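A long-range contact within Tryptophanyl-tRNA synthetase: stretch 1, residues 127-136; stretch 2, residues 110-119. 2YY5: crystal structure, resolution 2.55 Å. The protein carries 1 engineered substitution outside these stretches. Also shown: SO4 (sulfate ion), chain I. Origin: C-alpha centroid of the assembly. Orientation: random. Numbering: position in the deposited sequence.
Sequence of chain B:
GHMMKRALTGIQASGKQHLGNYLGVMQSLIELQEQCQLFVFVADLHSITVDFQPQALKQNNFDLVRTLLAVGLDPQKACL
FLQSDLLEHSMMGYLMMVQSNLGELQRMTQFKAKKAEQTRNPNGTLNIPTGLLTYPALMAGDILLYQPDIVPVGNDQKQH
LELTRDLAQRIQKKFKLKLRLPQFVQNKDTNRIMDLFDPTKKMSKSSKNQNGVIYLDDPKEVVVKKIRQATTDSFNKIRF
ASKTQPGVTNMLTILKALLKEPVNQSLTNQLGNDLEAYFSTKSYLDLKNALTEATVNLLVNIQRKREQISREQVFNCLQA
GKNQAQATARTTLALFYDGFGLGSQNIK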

# COMPACT_ATOMS: atom_id res chain seq x y z
N ASN B 127 -16.41 -3.63 -11.68
CA ASN B 127 -15.68 -4.26 -10.58
C ASN B 127 -14.21 -3.99 -10.81
O ASN B 127 -13.55 -4.67 -11.60
CB ASN B 127 -15.93 -5.76 -10.55
CG ASN B 127 -15.35 -6.40 -9.31
OD1 ASN B 127 -15.73 -6.06 -8.18
ND2 ASN B 127 -14.41 -7.31 -9.50
N ILE B 128 -13.69 -2.99 -10.11
CA ILE B 128 -12.30 -2.61 -10.28
C ILE B 128 -11.38 -2.89 -9.10
O ILE B 128 -11.52 -2.29 -8.03
CB ILE B 128 -12.21 -1.10 -10.61
CG1 ILE B 128 -13.26 -0.72 -11.65
CG2 ILE B 128 -10.81 -0.78 -11.11
CD1 ILE B 128 -13.10 -1.47 -12.97
N PRO B 129 -10.44 -3.83 -9.26
CA PRO B 129 -9.54 -4.09 -8.14
C PRO B 129 -8.84 -2.77 -7.77
O PRO B 129 -8.40 -2.03 -8.65
CB PRO B 129 -8.58 -5.16 -8.69
CG PRO B 129 -8.79 -5.12 -10.20
CD PRO B 129 -10.23 -4.79 -10.36
N THR B 130 -8.76 -2.48 -6.47
CA THR B 130 -8.17 -1.24 -5.99
C THR B 130 -6.74 -1.00 -6.48
O THR B 130 -6.31 0.15 -6.61
CB THR B 130 -8.20 -1.19 -4.45
OG1 THR B 130 -9.52 -1.52 -4.00
CG2 THR B 130 -7.85 0.20 -3.94
N GLY B 131 -6.02 -2.08 -6.74
CA GLY B 131 -4.65 -1.98 -7.20
C GLY B 131 -4.52 -1.31 -8.55
O GLY B 131 -3.46 -0.78 -8.88
N LEU B 132 -5.59 -1.33 -9.33
CA LEU B 132 -5.56 -0.72 -10.65
C LEU B 132 -5.55 0.79 -10.57
O LEU B 132 -5.02 1.46 -11.46
CB LEU B 132 -6.76 -1.20 -11.47
CG LEU B 132 -6.44 -2.24 -12.55
CD1 LEU B 132 -5.44 -3.24 -12.02
CD2 LEU B 132 -7.72 -2.92 -12.99
N LEU B 133 -6.12 1.33 -9.51
CA LEU B 133 -6.17 2.78 -9.32
C LEU B 133 -4.89 3.30 -8.67
O LEU B 133 -4.37 4.36 -9.04
CB LEU B 133 -7.35 3.13 -8.41
CG LEU B 133 -8.08 4.47 -8.54
CD1 LEU B 133 -8.82 4.72 -7.24
CD2 LEU B 133 -7.13 5.61 -8.82
N THR B 134 -4.37 2.52 -7.72
CA THR B 134 -3.21 2.92 -6.95
C THR B 134 -1.81 2.58 -7.42
O THR B 134 -0.86 3.23 -6.98
CB THR B 134 -3.31 2.40 -5.50
OG1 THR B 134 -3.27 0.97 -5.51
CG2 THR B 134 -4.61 2.88 -4.86
N TYR B 135 -1.65 1.60 -8.30
CA TYR B 135 -0.30 1.24 -8.71
C TYR B 135 0.59 2.39 -9.21
O TYR B 135 1.82 2.34 -9.06
CB TYR B 135 -0.30 0.07 -9.71
CG TYR B 135 -0.67 0.39 -11.14
CD1 TYR B 135 -1.99 0.36 -11.57
CD2 TYR B 135 0.32 0.68 -12.08
CE1 TYR B 135 -2.33 0.62 -12.91
CE2 TYR B 135 0.01 0.94 -13.41
CZ TYR B 135 -1.32 0.90 -13.81
OH TYR B 135 -1.63 1.16 -15.13
N PRO B 136 0.00 3.44 -9.80
CA PRO B 136 0.94 4.48 -10.23
C PRO B 136 1.65 5.20 -9.08
O PRO B 136 2.62 5.93 -9.30
CB PRO B 136 0.08 5.41 -11.10
CG PRO B 136 -1.34 5.03 -10.79
CD PRO B 136 -1.28 3.56 -10.50
S SO4 I . 1.28 0.15 -16.92
O1 SO4 I . 0.33 1.27 -16.85
O2 SO4 I . 2.65 0.68 -16.95
O3 SO4 I . 1.11 -0.72 -15.74
O4 SO4 I . 1.00 -0.62 -18.15
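Stretch 2 110-119: QFKAKKAEQT

Stretch 2 enters helical, passes through a turn at Ala-116 and Glu-117 and is extended at Gln-118 and Thr-119; stretch 1 runs the other way round, extended first through Asn-127 and Ile-128 before coiling into a helix that continues later in the chain. The two helices run nearly antiparallel, at a crossing angle of 163° with axes 9.7 Å apart at closest approach, so Phe-111 is level with Leu-133 while Lys-115, further along, has reached Ile-128.

Phe-111 covers the most surface. Its CA-to-CB bond points sideways, but chi1 in the t well (173°) brings the ring end nearer stretch 1, where neighbours meet it in different ways. Leu-133 lies over one face, its CG 4.2 Å from the ring centroid in a CH-pi contact and 3.9 Å from Phe-111 CZ. Ile-128 meets the edge, CG2 to Phe-111 CE1 at 4.1 Å. The backbone of Leu-132 also packs here, its O 3.5 Å from Phe-111 CD1. One flat side chain thus serves both the helix and the extended segment before it.

Leu-132 points toward stretch 2 and sits against Lys-114, CG to CG at 4.3 Å, and against Gln-118, whose NE2 lies a tight 3.0 Å from Leu-132 CD2. That amide is held from its own side: Gln-118 NE2 donates to Lys-114 O at 2.6 Å, folding the side chain back onto the backbone of Lys-114. Ile-128 also reaches this side, its CD1 3.5 Å from Lys-115 O and 3.8 Å from Gln-118 CG.

Beyond these packing contacts the tail makes the sole hydrogen bond between the stretches, Asn-127 N to Thr-119 O, 3.1 Å and almost straight. At the other end Tyr-135 OH reaches Gln-110 CG at 3.3 Å. The rule to take away is that an aromatic ring meets several neighbours at once, with a glutamine folded in beside a leucine and a backbone hydrogen bond at the tail.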

# COMPACT_ATOMS: atom_id res chain seq x y z
N GLN B 110 -3.93 5.34 -18.36
CA GLN B 110 -3.80 3.90 -18.22
C GLN B 110 -4.92 3.34 -17.36
O GLN B 110 -5.38 2.22 -17.56
CB GLN B 110 -2.45 3.55 -17.61
CG GLN B 110 -1.79 2.36 -18.24
CD GLN B 110 -1.06 2.71 -19.51
OE1 GLN B 110 -0.35 3.71 -19.57
NE2 GLN B 110 -1.23 1.88 -20.54
N PHE B 111 -5.36 4.12 -16.38
CA PHE B 111 -6.43 3.68 -15.49
C PHE B 111 -7.76 3.66 -16.22
O PHE B 111 -8.55 2.73 -16.07
CB PHE B 111 -6.56 4.60 -14.28
CG PHE B 111 -7.74 4.29 -13.42
CD1 PHE B 111 -7.87 3.05 -12.80
CD2 PHE B 111 -8.74 5.24 -13.23
CE1 PHE B 111 -8.98 2.76 -12.02
CE2 PHE B 111 -9.85 4.95 -12.45
CZ PHE B 111 -9.97 3.71 -11.84
N LYS B 112 -8.03 4.71 -17.00
CA LYS B 112 -9.26 4.80 -17.76
C LYS B 112 -9.38 3.62 -18.73
O LYS B 112 -10.38 2.90 -18.74
CB LYS B 112 -9.30 6.11 -18.56
CG LYS B 112 -9.54 7.39 -17.75
CD LYS B 112 -9.61 8.58 -18.71
CE LYS B 112 -10.28 9.80 -18.10
NZ LYS B 112 -9.42 10.49 -17.10
N ALA B 113 -8.35 3.42 -19.54
CA ALA B 113 -8.33 2.36 -20.53
C ALA B 113 -8.24 0.97 -19.92
O ALA B 113 -8.40 -0.03 -20.61
CB ALA B 113 -7.18 2.56 -21.49
N LYS B 114 -8.00 0.92 -18.62
CA LYS B 114 -7.88 -0.36 -17.95
C LYS B 114 -9.13 -0.67 -17.13
O LYS B 114 -9.53 -1.83 -17.02
CB LYS B 114 -6.62 -0.36 -17.07
CG LYS B 114 -6.05 -1.73 -16.78
CD LYS B 114 -4.52 -1.71 -16.65
CE LYS B 114 -3.85 -1.49 -18.00
NZ LYS B 114 -2.38 -1.77 -17.95
N LYS B 115 -9.75 0.36 -16.56
CA LYS B 115 -10.97 0.19 -15.78
C LYS B 115 -12.10 -0.10 -16.75
O LYS B 115 -13.19 -0.50 -16.36
CB LYS B 115 -11.32 1.47 -15.00
CG LYS B 115 -11.82 2.60 -15.88
CD LYS B 115 -12.32 3.78 -15.08
CE LYS B 115 -13.68 3.53 -14.47
NZ LYS B 115 -14.14 4.73 -13.71
N ALA B 116 -11.82 0.12 -18.03
CA ALA B 116 -12.80 -0.12 -19.08
C ALA B 116 -12.54 -1.50 -19.68
O ALA B 116 -13.30 -1.97 -20.52
CB ALA B 116 -12.69 0.96 -20.16
N GLU B 117 -11.45 -2.13 -19.25
CA GLU B 117 -11.09 -3.45 -19.74
C GLU B 117 -11.65 -4.57 -18.87
O GLU B 117 -11.17 -5.71 -18.94
CB GLU B 117 -9.57 -3.61 -19.83
CG GLU B 117 -8.94 -3.04 -21.09
CD GLU B 117 -7.44 -3.32 -21.18
OE1 GLU B 117 -6.84 -3.02 -22.23
OE2 GLU B 117 -6.87 -3.84 -20.20
N GLN B 118 -12.65 -4.26 -18.04
CA GLN B 118 -13.21 -5.31 -17.19
C GLN B 118 -14.69 -5.36 -16.89
O GLN B 118 -15.43 -4.39 -17.06
CB GLN B 118 -12.45 -5.39 -15.87
CG GLN B 118 -11.86 -4.11 -15.38
CD GLN B 118 -10.52 -4.37 -14.74
OE1 GLN B 118 -10.43 -5.13 -13.77
NE2 GLN B 118 -9.47 -3.76 -15.28
N THR B 119 -15.08 -6.54 -16.43
CA THR B 119 -16.44 -6.93 -16.08
C THR B 119 -17.23 -6.00 -15.17
O THR B 119 -16.68 -5.28 -14.34
CB THR B 119 -16.42 -8.33 -15.44
OG1 THR B 119 -15.71 -9.23 -16.31
CG2 THR B 119 -17.83 -8.86 -15.22